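Local coordinates for protein quinoline 2-oxidoreductase large subunit (Pseudomonas putida, PDB 1T3Q) that oxidises quinoline at carbon 2 as part of a molybdenum hydroxylase, this subunit carrying the molybdenum and its pterin cytosine dinucleotide cofactor, at residues D284-F289 with T705-D710; R548-G553 with G736-M741; S396-R401 with L458-F463; N164-T169 with A359-K364. All coordinates share one frame; numbering follows the deposited sequence.

Contact 1: residues D284-F289 with T705-D710; sequences DRQENF and TTTLMD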
loop_
_atom_site.group_PDB
_atom_site.type_symbol
_atom_site.label_atom_id
_atom_site.label_comp_id
_atom_site.label_asym_id
_atom_site.label_seq_id
_atom_site.Cartn_x
_atom_site.Cartn_y
_atom_site.Cartn_z
ATOM N N ASP B 284 -19.606 -14.289 4.518
ATOM C CA ASP B 284 -20.938 -13.860 4.103
ATOM C C ASP B 284 -21.823 -13.709 5.338
ATOM O O ASP B 284 -21.402 -14.029 6.451
ATOM C CB ASP B 284 -21.542 -14.837 3.085
ATOM C CG ASP B 284 -21.713 -16.249 3.627
ATOM O OD1 ASP B 284 -21.510 -17.196 2.839
ATOM O OD2 ASP B 284 -22.064 -16.420 4.812
ATOM N N ARG B 285 -23.045 -13.223 5.152
ATOM C CA ARG B 285 -23.946 -13.002 6.275
ATOM C C ARG B 285 -24.248 -14.247 7.115
ATOM O O ARG B 285 -24.355 -14.160 8.337
ATOM C CB ARG B 285 -25.253 -12.375 5.782
ATOM C CG ARG B 285 -26.229 -12.007 6.897
ATOM C CD ARG B 285 -25.605 -11.069 7.929
ATOM N NE ARG B 285 -25.057 -9.853 7.329
ATOM C CZ ARG B 285 -24.427 -8.901 8.014
ATOM N NH1 ARG B 285 -24.263 -9.024 9.329
ATOM N NH2 ARG B 285 -23.966 -7.823 7.390
ATOM N N GLN B 286 -24.383 -15.399 6.470
ATOM C CA GLN B 286 -24.664 -16.632 7.200
ATOM C C GLN B 286 -23.507 -17.004 8.117
ATOM O O GLN B 286 -23.722 -17.430 9.252
ATOM C CB GLN B 286 -24.955 -17.774 6.223
ATOM C CG GLN B 286 -26.334 -17.670 5.599
ATOM C CD GLN B 286 -26.537 -16.348 4.884
ATOM O OE1 GLN B 286 -25.879 -16.076 3.884
ATOM N NE2 GLN B 286 -27.442 -15.512 5.401
ATOM N N GLU B 287 -22.283 -16.837 7.627
ATOM C CA GLU B 287 -21.107 -17.153 8.429
ATOM C C GLU B 287 -21.004 -16.209 9.623
ATOM O O GLU B 287 -20.500 -16.592 10.685
ATOM C CB GLU B 287 -19.844 -17.054 7.578
ATOM C CG GLU B 287 -19.862 -17.956 6.354
ATOM C CD GLU B 287 -18.605 -17.824 5.536
ATOM O OE1 GLU B 287 -17.724 -18.701 5.660
ATOM O OE2 GLU B 287 -18.489 -16.838 4.774
ATOM N N ASN B 288 -21.479 -14.973 9.464
ATOM C CA ASN B 288 -21.421 -14.032 10.582
ATOM C C ASN B 288 -22.341 -14.526 11.695
ATOM O O ASN B 288 -22.023 -14.395 12.877
ATOM C CB ASN B 288 -21.836 -12.625 10.152
ATOM C CG ASN B 288 -21.442 -11.573 11.172
ATOM O OD1 ASN B 288 -20.275 -11.153 11.242
ATOM N ND2 ASN B 288 -22.399 -11.155 11.979
ATOM N N PHE B 289 -23.483 -15.097 11.329
ATOM C CA PHE B 289 -24.398 -15.626 12.332
ATOM C C PHE B 289 -23.874 -16.952 12.889
ATOM O O PHE B 289 -23.962 -17.205 14.084
ATOM C CB PHE B 289 -25.796 -15.845 11.746
ATOM C CG PHE B 289 -26.609 -14.583 11.625
ATOM C CD1 PHE B 289 -27.019 -14.123 10.380
ATOM C CD2 PHE B 289 -26.943 -13.847 12.757
ATOM C CE1 PHE B 289 -27.750 -12.939 10.261
ATOM C CE2 PHE B 289 -27.674 -12.661 12.654
ATOM C CZ PHE B 289 -28.076 -12.205 11.403
ATOM N N THR B 705 -31.509 -19.350 12.973
ATOM C CA THR B 705 -31.489 -17.974 12.478
ATOM C C THR B 705 -30.129 -17.672 11.854
ATOM O O THR B 705 -29.150 -17.424 12.565
ATOM C CB THR B 705 -31.761 -16.960 13.618
ATOM O OG1 THR B 705 -30.821 -17.169 14.676
ATOM C CG2 THR B 705 -33.173 -17.131 14.167
ATOM N N THR B 706 -30.060 -17.699 10.526
ATOM C CA THR B 706 -28.804 -17.425 9.836
ATOM C C THR B 706 -28.963 -16.408 8.710
ATOM O O THR B 706 -28.032 -16.187 7.942
ATOM C CB THR B 706 -28.181 -18.717 9.232
ATOM O OG1 THR B 706 -29.125 -19.340 8.353
ATOM C CG2 THR B 706 -27.799 -19.704 10.336
ATOM N N THR B 707 -30.136 -15.788 8.614
ATOM C CA THR B 707 -30.374 -14.792 7.567
ATOM C C THR B 707 -31.081 -13.555 8.115
ATOM O O THR B 707 -31.666 -13.588 9.192
ATOM C CB THR B 707 -31.250 -15.362 6.430
ATOM O OG1 THR B 707 -32.594 -15.511 6.900
ATOM C CG2 THR B 707 -30.729 -16.723 5.985
ATOM N N LEU B 708 -31.026 -12.465 7.358
ATOM C CA LEU B 708 -31.665 -11.219 7.755
ATOM C C LEU B 708 -33.182 -11.333 7.634
ATOM O O LEU B 708 -33.919 -10.411 7.992
ATOM C CB LEU B 708 -31.137 -10.072 6.894
ATOM C CG LEU B 708 -30.192 -9.053 7.543
ATOM C CD1 LEU B 708 -29.318 -9.686 8.605
ATOM C CD2 LEU B 708 -29.355 -8.414 6.459
ATOM N N MET B 709 -33.643 -12.468 7.116
ATOM C CA MET B 709 -35.071 -12.723 6.996
ATOM C C MET B 709 -35.585 -13.257 8.332
ATOM O O MET B 709 -36.732 -13.022 8.707
ATOM C CB MET B 709 -35.342 -13.747 5.894
ATOM C CG MET B 709 -35.192 -13.186 4.497
ATOM S SD MET B 709 -36.566 -12.106 4.072
ATOM C CE MET B 709 -37.329 -13.072 2.803
ATOM N N ASP B 710 -34.732 -13.980 9.053
ATOM C CA ASP B 710 -35.136 -14.519 10.345
ATOM C C ASP B 710 -34.585 -13.724 11.516
ATOM O O ASP B 710 -35.088 -13.840 12.631
ATOM C CB ASP B 710 -34.729 -15.988 10.472
ATOM C CG ASP B 710 -35.554 -16.894 9.575
ATOM O OD1 ASP B 710 -36.789 -16.705 9.509
ATOM O OD2 ASP B 710 -34.972 -17.799 8.946
HETATM O O HOH W 1 -29.131 -12.713 4.770
#
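Gln286, in the first turn of helix 285-291, reaches across to the loop before strand 722-726 and donates from NE2 to Thr706 O (2.7 Å, N-H...O angle 151°). A capping box starts this helix, and an ST turn shapes the loop just after Thr706. The donor is tilted a little from the carbonyl plane. Gln286 CG, anti to the carbonyl carbon (chi1 -75°), already lies 3.3 Å from Thr706 O, and the chain then bends at chi2. Phe289, one turn on, crowds the same carbonyl, its CD1 lying 3.4 Å from Thr706 O. The edge of that ring meets Leu708 CD1 in its plane, with CZ to CD1 at 4.0 Å, and Arg285 CD touches the same methyl. Water 1 accepts from Leu708 N and, weakly, from Gln286 NE2, so it bridges helix and loop.

Second-shell bonds hold the helix start and the loop turn. Asp284 and Glu287 form the capping box, and Glu287 is held in turn by salt bridges to Arg49 and Arg124. Arg285 NH2 donates to Pro200 O and to Gly47 O of the small subunit, while Met1 of the medium subunit packs on Gln286. The contact therefore sits where the three subunits meet, with the side chain of Leu708 about 8 Å from a bound FAD. In the ST turn, Thr707 OG1 accepts from Met709 N at 3.2 Å.

Contact 2: residues R548-G553 with G736-M741; sequences RGAVIG and GGIKGM. With MCN (pterin cytosine dinucleotide), chain N.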
loop_
_atom_site.group_PDB
_atom_site.type_symbol
_atom_site.label_atom_id
_atom_site.label_comp_id
_atom_site.label_asym_id
_atom_site.label_seq_id
_atom_site.Cartn_x
_atom_site.Cartn_y
_atom_site.Cartn_z
ATOM N N ARG B 548 -13.819 3.437 25.733
ATOM C CA ARG B 548 -12.526 3.944 26.179
ATOM C C ARG B 548 -11.779 4.836 25.196
ATOM O O ARG B 548 -10.804 5.477 25.573
ATOM C CB ARG B 548 -11.615 2.767 26.520
ATOM C CG ARG B 548 -11.055 2.064 25.278
ATOM C CD ARG B 548 -10.575 0.652 25.602
ATOM N NE ARG B 548 -9.534 0.645 26.621
ATOM C CZ ARG B 548 -8.235 0.782 26.376
ATOM N NH1 ARG B 548 -7.795 0.928 25.132
ATOM N NH2 ARG B 548 -7.371 0.783 27.383
ATOM N N GLY B 549 -12.218 4.862 23.942
ATOM C CA GLY B 549 -11.539 5.650 22.933
ATOM C C GLY B 549 -11.302 7.112 23.253
ATOM O O GLY B 549 -10.165 7.582 23.206
ATOM N N ALA B 550 -12.373 7.839 23.552
ATOM C CA ALA B 550 -12.266 9.261 23.873
ATOM C C ALA B 550 -11.342 9.490 25.066
ATOM O O ALA B 550 -10.475 10.356 25.026
ATOM C CB ALA B 550 -13.649 9.832 24.168
ATOM N N VAL B 551 -11.525 8.700 26.117
ATOM C CA VAL B 551 -10.709 8.827 27.323
ATOM C C VAL B 551 -9.252 8.451 27.101
ATOM O O VAL B 551 -8.354 9.249 27.361
ATOM C CB VAL B 551 -11.280 7.965 28.471
ATOM C CG1 VAL B 551 -10.288 7.911 29.634
ATOM C CG2 VAL B 551 -12.609 8.547 28.937
ATOM N N ILE B 552 -9.024 7.231 26.623
ATOM C CA ILE B 552 -7.676 6.747 26.368
ATOM C C ILE B 552 -6.978 7.617 25.332
ATOM O O ILE B 552 -5.785 7.904 25.450
ATOM C CB ILE B 552 -7.701 5.284 25.871
ATOM C CG1 ILE B 552 -8.280 4.378 26.963
ATOM C CG2 ILE B 552 -6.304 4.837 25.493
ATOM C CD1 ILE B 552 -7.450 4.355 28.245
ATOM N N GLY B 553 -7.726 8.035 24.317
ATOM C CA GLY B 553 -7.160 8.888 23.290
ATOM C C GLY B 553 -6.767 10.224 23.891
ATOM O O GLY B 553 -5.653 10.702 23.678
ATOM N N GLY B 736 -9.188 17.515 29.690
ATOM C CA GLY B 736 -10.409 18.125 29.202
ATOM C C GLY B 736 -11.656 17.690 29.951
ATOM O O GLY B 736 -12.746 18.162 29.646
ATOM N N GLY B 737 -11.506 16.790 30.924
ATOM C CA GLY B 737 -12.653 16.323 31.693
ATOM C C GLY B 737 -13.501 15.295 30.966
ATOM O O GLY B 737 -14.604 14.952 31.398
ATOM N N ILE B 738 -12.966 14.792 29.861
ATOM C CA ILE B 738 -13.633 13.802 29.017
ATOM C C ILE B 738 -13.929 12.440 29.658
ATOM O O ILE B 738 -13.076 11.866 30.332
ATOM C CB ILE B 738 -12.780 13.550 27.748
ATOM C CG1 ILE B 738 -12.741 14.820 26.889
ATOM C CG2 ILE B 738 -13.324 12.353 26.961
ATOM C CD1 ILE B 738 -11.603 14.844 25.879
ATOM N N LYS B 739 -15.145 11.937 29.438
ATOM C CA LYS B 739 -15.558 10.610 29.900
ATOM C C LYS B 739 -16.111 9.875 28.670
ATOM O O LYS B 739 -16.432 10.511 27.663
ATOM C CB LYS B 739 -16.651 10.699 30.960
ATOM C CG LYS B 739 -16.208 11.301 32.279
ATOM C CD LYS B 739 -17.311 11.175 33.312
ATOM C CE LYS B 739 -16.885 11.756 34.656
ATOM N NZ LYS B 739 -17.956 11.598 35.667
ATOM N N GLY B 740 -16.235 8.551 28.748
ATOM C CA GLY B 740 -16.751 7.794 27.614
ATOM C C GLY B 740 -18.268 7.658 27.608
ATOM O O GLY B 740 -18.931 8.062 28.562
ATOM N N MET B 741 -18.829 7.092 26.538
ATOM C CA MET B 741 -20.281 6.910 26.448
ATOM C C MET B 741 -20.736 6.008 25.300
ATOM O O MET B 741 -21.923 5.723 25.162
ATOM C CB MET B 741 -20.993 8.276 26.348
ATOM C CG MET B 741 -20.577 9.173 25.175
ATOM S SD MET B 741 -21.091 8.598 23.532
ATOM C CE MET B 741 -22.846 8.459 23.745
HETATM N N1 MCN N . -17.160 11.118 22.249
HETATM C C2 MCN N . -17.084 12.543 22.373
HETATM N N3 MCN N . -17.010 12.974 23.689
HETATM C C4 MCN N . -17.012 12.174 24.827
HETATM C C5 MCN N . -17.105 10.721 24.638
HETATM C C6 MCN N . -17.174 10.204 23.367
HETATM O O2 MCN N . -17.113 13.259 21.396
HETATM N N4 MCN N . -16.930 12.695 26.032
HETATM C "C1'" MCN N . -17.205 10.586 20.767
HETATM C C2D MCN N . -15.763 10.117 20.266
HETATM O "O2'" MCN N . -15.618 10.396 18.828
HETATM C "C3'" MCN N . -15.729 8.649 20.635
HETATM C C4D MCN N . -17.138 8.160 20.396
HETATM O O4D MCN N . -18.009 9.384 20.593
HETATM O "O3'" MCN N . -14.759 7.945 19.783
HETATM C "C5'" MCN N . -17.562 6.902 21.206
HETATM O "O5'" MCN N . -17.252 7.195 22.546
HETATM P PA MCN N . -16.331 6.310 23.474
HETATM O O1A MCN N . -15.076 7.098 23.684
HETATM O O2A MCN N . -17.234 5.926 24.634
HETATM O O3A MCN N . -15.978 4.842 22.866
HETATM P PB MCN N . -14.959 4.397 21.714
HETATM O O1B MCN N . -13.947 3.502 22.351
HETATM O O2B MCN N . -14.452 5.581 20.945
HETATM O O3B MCN N . -15.885 3.562 20.704
HETATM C C10 MCN N . -16.197 2.215 20.958
HETATM C "C9'" MCN N . -17.621 2.205 21.409
HETATM C "C8'" MCN N . -17.963 0.709 21.599
HETATM S "S8'" MCN N . -17.013 -0.136 22.855
HETATM C "C7'" MCN N . -18.901 0.025 20.940
HETATM S "S7'" MCN N . -19.267 -1.709 21.162
HETATM C "C6'" MCN N . -19.703 0.777 19.825
HETATM C C7 MCN N . -19.754 2.255 20.106
HETATM O "O9'" MCN N . -18.453 2.786 20.299
HETATM N "N5'" MCN N . -19.091 0.318 18.510
HETATM C C4A MCN N . -19.507 1.250 17.478
HETATM N "N8'" MCN N . -20.387 2.986 18.956
HETATM C C4B MCN N . -20.160 2.486 17.640
HETATM N "N1'" MCN N . -20.547 3.368 16.600
HETATM C "C2'" MCN N . -20.243 2.942 15.351
HETATM N "N2'" MCN N . -20.604 3.741 14.324
HETATM N "N3'" MCN N . -19.578 1.761 15.095
HETATM C "C4'" MCN N . -19.139 0.821 16.100
HETATM O "O4'" MCN N . -18.561 -0.193 15.792
#
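Ala550 and Ile738 meet CB to CG2 at 3.8 Å above one face of the cofactor's cytosine: Ala550 CB lies over ring atom C5 (3.6 Å) and Ile738 CG2 over the exocyclic N4. Ala550 belongs to a phosphate-binding helix N terminus, the start of helix 549-576. Met741 CG, set between its backbone N and carbonyl carbon (chi1 58°), approaches from the opposite face, 3.8 Å from C5. At the rim, N4 donates to Lys739 O (2.8 Å). Another flat group, the Arg548 guanidinium, carries Ile552 CG1 over its centre, and its NH1 forms a salt bridge with Asp485.

Gly549 N donates to O1B and Ala550 N to O1A, one oxygen on each phosphate of the dinucleotide. The loop before helix 744-761 adds a straight bond from Met741 N to O2A (2.7 Å, 168°). The helix dipole would favour the negative charge there. Away from the cofactor, Val551 packs on the loop through CG2, which lies 3.6 Å from both Gly740 N and Ile738 O, the latter a buried carbonyl without a partner.

Contact 3: residues S396-R401 with L458-F463; sequences SPFEIR and LGVSVF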
loop_
_atom_site.group_PDB
_atom_site.type_symbol
_atom_site.label_atom_id
_atom_site.label_comp_id
_atom_site.label_asym_id
_atom_site.label_seq_id
_atom_site.Cartn_x
_atom_site.Cartn_y
_atom_site.Cartn_z
ATOM N N SER B 396 -43.967 7.277 42.036
ATOM C CA SER B 396 -43.632 7.391 40.626
ATOM C C SER B 396 -42.285 6.699 40.476
ATOM O O SER B 396 -41.528 6.588 41.444
ATOM C CB SER B 396 -43.493 8.854 40.211
ATOM O OG SER B 396 -42.192 9.336 40.494
ATOM N N PRO B 397 -41.970 6.211 39.269
ATOM C CA PRO B 397 -40.682 5.539 39.071
ATOM C C PRO B 397 -39.509 6.485 39.320
ATOM O O PRO B 397 -38.404 6.050 39.643
ATOM C CB PRO B 397 -40.760 5.060 37.617
ATOM C CG PRO B 397 -41.702 6.049 36.977
ATOM C CD PRO B 397 -42.770 6.205 38.031
ATOM N N PHE B 398 -39.750 7.783 39.166
ATOM C CA PHE B 398 -38.701 8.760 39.393
ATOM C C PHE B 398 -38.474 8.964 40.887
ATOM O O PHE B 398 -37.337 9.078 41.339
ATOM C CB PHE B 398 -39.059 10.099 38.739
ATOM C CG PHE B 398 -39.360 9.988 37.279
ATOM C CD1 PHE B 398 -40.674 9.881 36.831
ATOM C CD2 PHE B 398 -38.330 9.947 36.348
ATOM C CE1 PHE B 398 -40.957 9.730 35.470
ATOM C CE2 PHE B 398 -38.602 9.797 34.985
ATOM C CZ PHE B 398 -39.921 9.687 34.550
ATOM N N GLU B 399 -39.562 8.994 41.648
ATOM C CA GLU B 399 -39.485 9.207 43.091
ATOM C C GLU B 399 -38.807 8.059 43.836
ATOM O O GLU B 399 -37.992 8.295 44.726
ATOM C CB GLU B 399 -40.891 9.445 43.660
ATOM C CG GLU B 399 -40.960 9.674 45.177
ATOM C CD GLU B 399 -40.070 10.809 45.660
ATOM O OE1 GLU B 399 -39.938 11.822 44.941
ATOM O OE2 GLU B 399 -39.511 10.697 46.772
ATOM N N ILE B 400 -39.131 6.816 43.489
ATOM C CA ILE B 400 -38.500 5.702 44.189
ATOM C C ILE B 400 -36.989 5.704 43.947
ATOM O O ILE B 400 -36.214 5.281 44.811
ATOM C CB ILE B 400 -39.103 4.338 43.783
ATOM C CG1 ILE B 400 -38.657 3.269 44.790
ATOM C CG2 ILE B 400 -38.668 3.954 42.369
ATOM C CD1 ILE B 400 -39.420 1.964 44.684
ATOM N N ARG B 401 -36.567 6.193 42.783
ATOM C CA ARG B 401 -35.145 6.258 42.476
ATOM C C ARG B 401 -34.458 7.372 43.271
ATOM O O ARG B 401 -33.333 7.198 43.732
ATOM C CB ARG B 401 -34.931 6.432 40.966
ATOM C CG ARG B 401 -35.210 5.147 40.186
ATOM C CD ARG B 401 -35.110 5.347 38.681
ATOM N NE ARG B 401 -35.191 4.085 37.938
ATOM C CZ ARG B 401 -36.304 3.389 37.729
ATOM N NH1 ARG B 401 -37.468 3.817 38.202
ATOM N NH2 ARG B 401 -36.254 2.260 37.025
ATOM N N LEU B 458 -44.875 3.618 30.058
ATOM C CA LEU B 458 -43.683 4.428 30.234
ATOM C C LEU B 458 -42.651 3.590 30.967
ATOM O O LEU B 458 -42.968 2.957 31.971
ATOM C CB LEU B 458 -44.000 5.671 31.071
ATOM C CG LEU B 458 -42.786 6.496 31.514
ATOM C CD1 LEU B 458 -42.115 7.122 30.302
ATOM C CD2 LEU B 458 -43.230 7.581 32.489
ATOM N N GLY B 459 -41.422 3.586 30.464
ATOM C CA GLY B 459 -40.367 2.824 31.103
ATOM C C GLY B 459 -39.208 3.734 31.449
ATOM O O GLY B 459 -38.825 4.585 30.645
ATOM N N VAL B 460 -38.646 3.560 32.642
ATOM C CA VAL B 460 -37.533 4.388 33.082
ATOM C C VAL B 460 -36.293 3.567 33.396
ATOM O O VAL B 460 -36.383 2.471 33.949
ATOM C CB VAL B 460 -37.915 5.206 34.338
ATOM C CG1 VAL B 460 -36.712 6.008 34.838
ATOM C CG2 VAL B 460 -39.063 6.139 34.008
ATOM N N SER B 461 -35.139 4.105 33.027
ATOM C CA SER B 461 -33.866 3.450 33.291
ATOM C C SER B 461 -32.800 4.493 33.595
ATOM O O SER B 461 -32.526 5.366 32.773
ATOM C CB SER B 461 -33.428 2.614 32.087
ATOM O OG SER B 461 -32.134 2.080 32.299
ATOM N N VAL B 462 -32.212 4.404 34.785
ATOM C CA VAL B 462 -31.157 5.317 35.201
ATOM C C VAL B 462 -29.897 4.477 35.357
ATOM O O VAL B 462 -29.937 3.395 35.947
ATOM C CB VAL B 462 -31.513 5.998 36.536
ATOM C CG1 VAL B 462 -30.375 6.905 36.979
ATOM C CG2 VAL B 462 -32.807 6.802 36.371
ATOM N N PHE B 463 -28.779 4.970 34.837
ATOM C CA PHE B 463 -27.540 4.205 34.898
ATOM C C PHE B 463 -26.279 5.016 35.157
ATOM O O PHE B 463 -26.276 6.248 35.133
ATOM C CB PHE B 463 -27.321 3.476 33.564
ATOM C CG PHE B 463 -26.857 4.391 32.454
ATOM C CD1 PHE B 463 -27.760 5.217 31.789
ATOM C CD2 PHE B 463 -25.503 4.497 32.145
ATOM C CE1 PHE B 463 -27.322 6.141 30.842
ATOM C CE2 PHE B 463 -25.054 5.418 31.200
ATOM C CZ PHE B 463 -25.969 6.245 30.547
#
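Pro397, directly after the N-cap Ser396, crosses Val460 at about a right angle, CG to CG2 at 4.0 Å. Phe398 crosses Val460 in the same way, its CZ lying 3.7 Å from that same CG2 methyl; farther round the ring, CE1 approaches Leu458 CD2. All three strand side chains in play, Leu458, Val460 and Val462, point to the helix side of strand 454-467, an edge strand, within this chain, of a four-stranded mixed sheet. The axes of 397-401 and 458-463 come within 9.7 Å, running the same way at 24°. Ser461 points away from the helix, and its side chain touches helix 744-761.

Arg401 runs out straight from CG to NE, sliding past both valines, and its CD touches Val462 CG2 at 3.6 Å. Val460 CG1 lies over the centre of one guanidinium face, 3.8 Å from its plane. In the guanidinium plane, NH1 donates to Pro397 O (2.8 Å), coming from above the carbonyl plane. Asp387 pairs with NH1 and Glu383 with NH2, and Glu383 OE2 also accepts from Val462 N.

Contact 4: residues N164-T169 with A359-K364; sequences NVVSRT and AVATNK. With SO4 (sulfate ion), chain K.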
loop_
_atom_site.group_PDB
_atom_site.type_symbol
_atom_site.label_atom_id
_atom_site.label_comp_id
_atom_site.label_asym_id
_atom_site.label_seq_id
_atom_site.Cartn_x
_atom_site.Cartn_y
_atom_site.Cartn_z
ATOM N N ASN B 164 -19.257 -28.507 32.864
ATOM C CA ASN B 164 -19.653 -27.396 32.005
ATOM C C ASN B 164 -19.543 -26.014 32.635
ATOM O O ASN B 164 -19.751 -25.010 31.956
ATOM C CB ASN B 164 -21.079 -27.612 31.499
ATOM C CG ASN B 164 -21.212 -28.861 30.656
ATOM O OD1 ASN B 164 -20.397 -29.110 29.766
ATOM N ND2 ASN B 164 -22.245 -29.651 30.924
ATOM N N VAL B 165 -19.228 -25.948 33.926
ATOM C CA VAL B 165 -19.104 -24.651 34.573
ATOM C C VAL B 165 -17.727 -24.051 34.308
ATOM O O VAL B 165 -16.733 -24.435 34.927
ATOM C CB VAL B 165 -19.348 -24.749 36.092
ATOM C CG1 VAL B 165 -19.225 -23.361 36.728
ATOM C CG2 VAL B 165 -20.742 -25.326 36.353
ATOM N N VAL B 166 -17.675 -23.112 33.370
ATOM C CA VAL B 166 -16.428 -22.450 33.009
ATOM C C VAL B 166 -15.956 -21.521 34.124
ATOM O O VAL B 166 -14.759 -21.414 34.390
ATOM C CB VAL B 166 -16.596 -21.643 31.698
ATOM C CG1 VAL B 166 -15.374 -20.770 31.452
ATOM C CG2 VAL B 166 -16.802 -22.605 30.536
ATOM N N SER B 167 -16.896 -20.845 34.772
ATOM C CA SER B 167 -16.539 -19.941 35.860
ATOM C C SER B 167 -17.704 -19.716 36.796
ATOM O O SER B 167 -18.861 -19.650 36.375
ATOM C CB SER B 167 -16.051 -18.597 35.316
ATOM O OG SER B 167 -15.677 -17.729 36.377
ATOM N N ARG B 168 -17.385 -19.586 38.077
ATOM C CA ARG B 168 -18.388 -19.389 39.106
ATOM C C ARG B 168 -17.794 -18.477 40.167
ATOM O O ARG B 168 -16.824 -18.838 40.834
ATOM C CB ARG B 168 -18.742 -20.744 39.708
ATOM C CG ARG B 168 -19.873 -20.733 40.692
ATOM C CD ARG B 168 -20.315 -22.162 40.936
ATOM N NE ARG B 168 -21.731 -22.215 41.256
ATOM C CZ ARG B 168 -22.536 -23.198 40.882
ATOM N NH1 ARG B 168 -22.066 -24.219 40.172
ATOM N NH2 ARG B 168 -23.813 -23.152 41.212
ATOM N N THR B 169 -18.374 -17.295 40.319
ATOM C CA THR B 169 -17.871 -16.336 41.284
ATOM C C THR B 169 -18.993 -15.640 42.033
ATOM O O THR B 169 -20.085 -15.442 41.507
ATOM C CB THR B 169 -17.009 -15.250 40.589
ATOM O OG1 THR B 169 -15.994 -15.874 39.792
ATOM C CG2 THR B 169 -16.346 -14.353 41.623
ATOM N N ALA B 359 -20.902 -19.067 34.516
ATOM C CA ALA B 359 -20.726 -19.131 33.068
ATOM C C ALA B 359 -20.629 -20.608 32.715
ATOM O O ALA B 359 -19.764 -21.313 33.232
ATOM C CB ALA B 359 -19.444 -18.407 32.654
ATOM N N VAL B 360 -21.518 -21.085 31.850
ATOM C CA VAL B 360 -21.492 -22.490 31.463
ATOM C C VAL B 360 -21.255 -22.690 29.980
ATOM O O VAL B 360 -21.725 -21.912 29.143
ATOM C CB VAL B 360 -22.803 -23.216 31.839
ATOM C CG1 VAL B 360 -22.994 -23.182 33.343
ATOM C CG2 VAL B 360 -23.994 -22.567 31.125
ATOM N N ALA B 361 -20.516 -23.745 29.664
ATOM C CA ALA B 361 -20.222 -24.079 28.284
ATOM C C ALA B 361 -21.409 -24.816 27.682
ATOM O O ALA B 361 -22.035 -25.653 28.338
ATOM C CB ALA B 361 -18.970 -24.943 28.212
ATOM N N THR B 362 -21.725 -24.486 26.435
ATOM C CA THR B 362 -22.819 -25.118 25.714
ATOM C C THR B 362 -22.291 -25.357 24.308
ATOM O O THR B 362 -21.295 -24.755 23.907
ATOM C CB THR B 362 -24.058 -24.199 25.631
ATOM O OG1 THR B 362 -23.698 -22.977 24.980
ATOM C CG2 THR B 362 -24.592 -23.884 27.022
ATOM N N ASN B 363 -22.937 -26.238 23.557
ATOM C CA ASN B 363 -22.476 -26.505 22.205
ATOM C C ASN B 363 -23.075 -25.505 21.217
ATOM O O ASN B 363 -23.924 -25.839 20.394
ATOM C CB ASN B 363 -22.798 -27.949 21.817
ATOM C CG ASN B 363 -21.934 -28.948 22.574
ATOM O OD1 ASN B 363 -22.424 -29.707 23.408
ATOM N ND2 ASN B 363 -20.636 -28.931 22.298
ATOM N N LYS B 364 -22.610 -24.265 21.334
ATOM C CA LYS B 364 -23.045 -23.158 20.488
ATOM C C LYS B 364 -21.800 -22.336 20.225
ATOM O O LYS B 364 -20.756 -22.580 20.833
ATOM C CB LYS B 364 -24.071 -22.306 21.231
ATOM C CG LYS B 364 -25.297 -23.075 21.682
ATOM C CD LYS B 364 -26.206 -22.218 22.549
ATOM C CE LYS B 364 -27.387 -23.038 23.053
ATOM N NZ LYS B 364 -28.332 -22.241 23.866
HETATM S S SO4 K . -26.109 -24.847 40.898
HETATM O O1 SO4 K . -25.833 -24.881 42.349
HETATM O O2 SO4 K . -27.401 -25.506 40.625
HETATM O O3 SO4 K . -26.174 -23.449 40.446
HETATM O O4 SO4 K . -25.032 -25.548 40.174
#
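A classic beta bulge marks this antiparallel pairing, with Val166 and Ser167 both facing Ala359. The two amides share Ala359 O. Val166 N comes to 2.8 Å but with a bent, weak geometry, while Ser167 N bonds it from 3.3 Å and in line with a lone pair. Ala359 N answers with a bond to Ser167 O (2.8 Å). Val166 has helix-like backbone angles (-71°/-38°), as the first bulge residue should, consistent with the one-residue shift in register.

Beyond the bulge, Val165 and Val360 form a non-hydrogen-bonded pair with their methyls on one side, CG2 to CG1 at 4.3 Å. Ser167 and Ala359 put their side chains on the other side. Val166 CG2 leans over to Ala361 CB at 3.9 Å. Past the valine pair, Asn164 O takes the Ala361 amide at 2.7 Å and also receives a CA-H...O contact from Val360. Asn164 CB also lies 3.8 Å from Ala361 O, while its side-chain amide is held by Ala150 O, Ala155 O and Ala157 N.

Strand 165-170 thus borders one side of strand 352-360, while strand 312-322 runs parallel to it along the other, bonded at Val360 through Thr321. Helix 147-152 lies on the valine face, with Leu151 touching both Val165 and Val360, and Leu334 of a loop packs on Ser167.

In the fold
From the N terminus, contact 4 opens first at 164-169 and contact 1 follows at 284-289. Contact 4 closes at 359-364, so the two cross. Contact 3 then opens and closes within the span of contact 1, a short loop of 56 residues holding helix 426-437 and helix 439-450. Contact 2 opens at 548-553, contact 1 closes at 705-710 and contact 2 closes at 736-741, another crossing. Contacts 1 and 3 both join the two molybdopterin cofactor-binding domains, contact 4 stays within the first, and contact 2 lines the cofactor pocket. Contacts 2 and 3 come closest, nearest atoms about 7 Å apart.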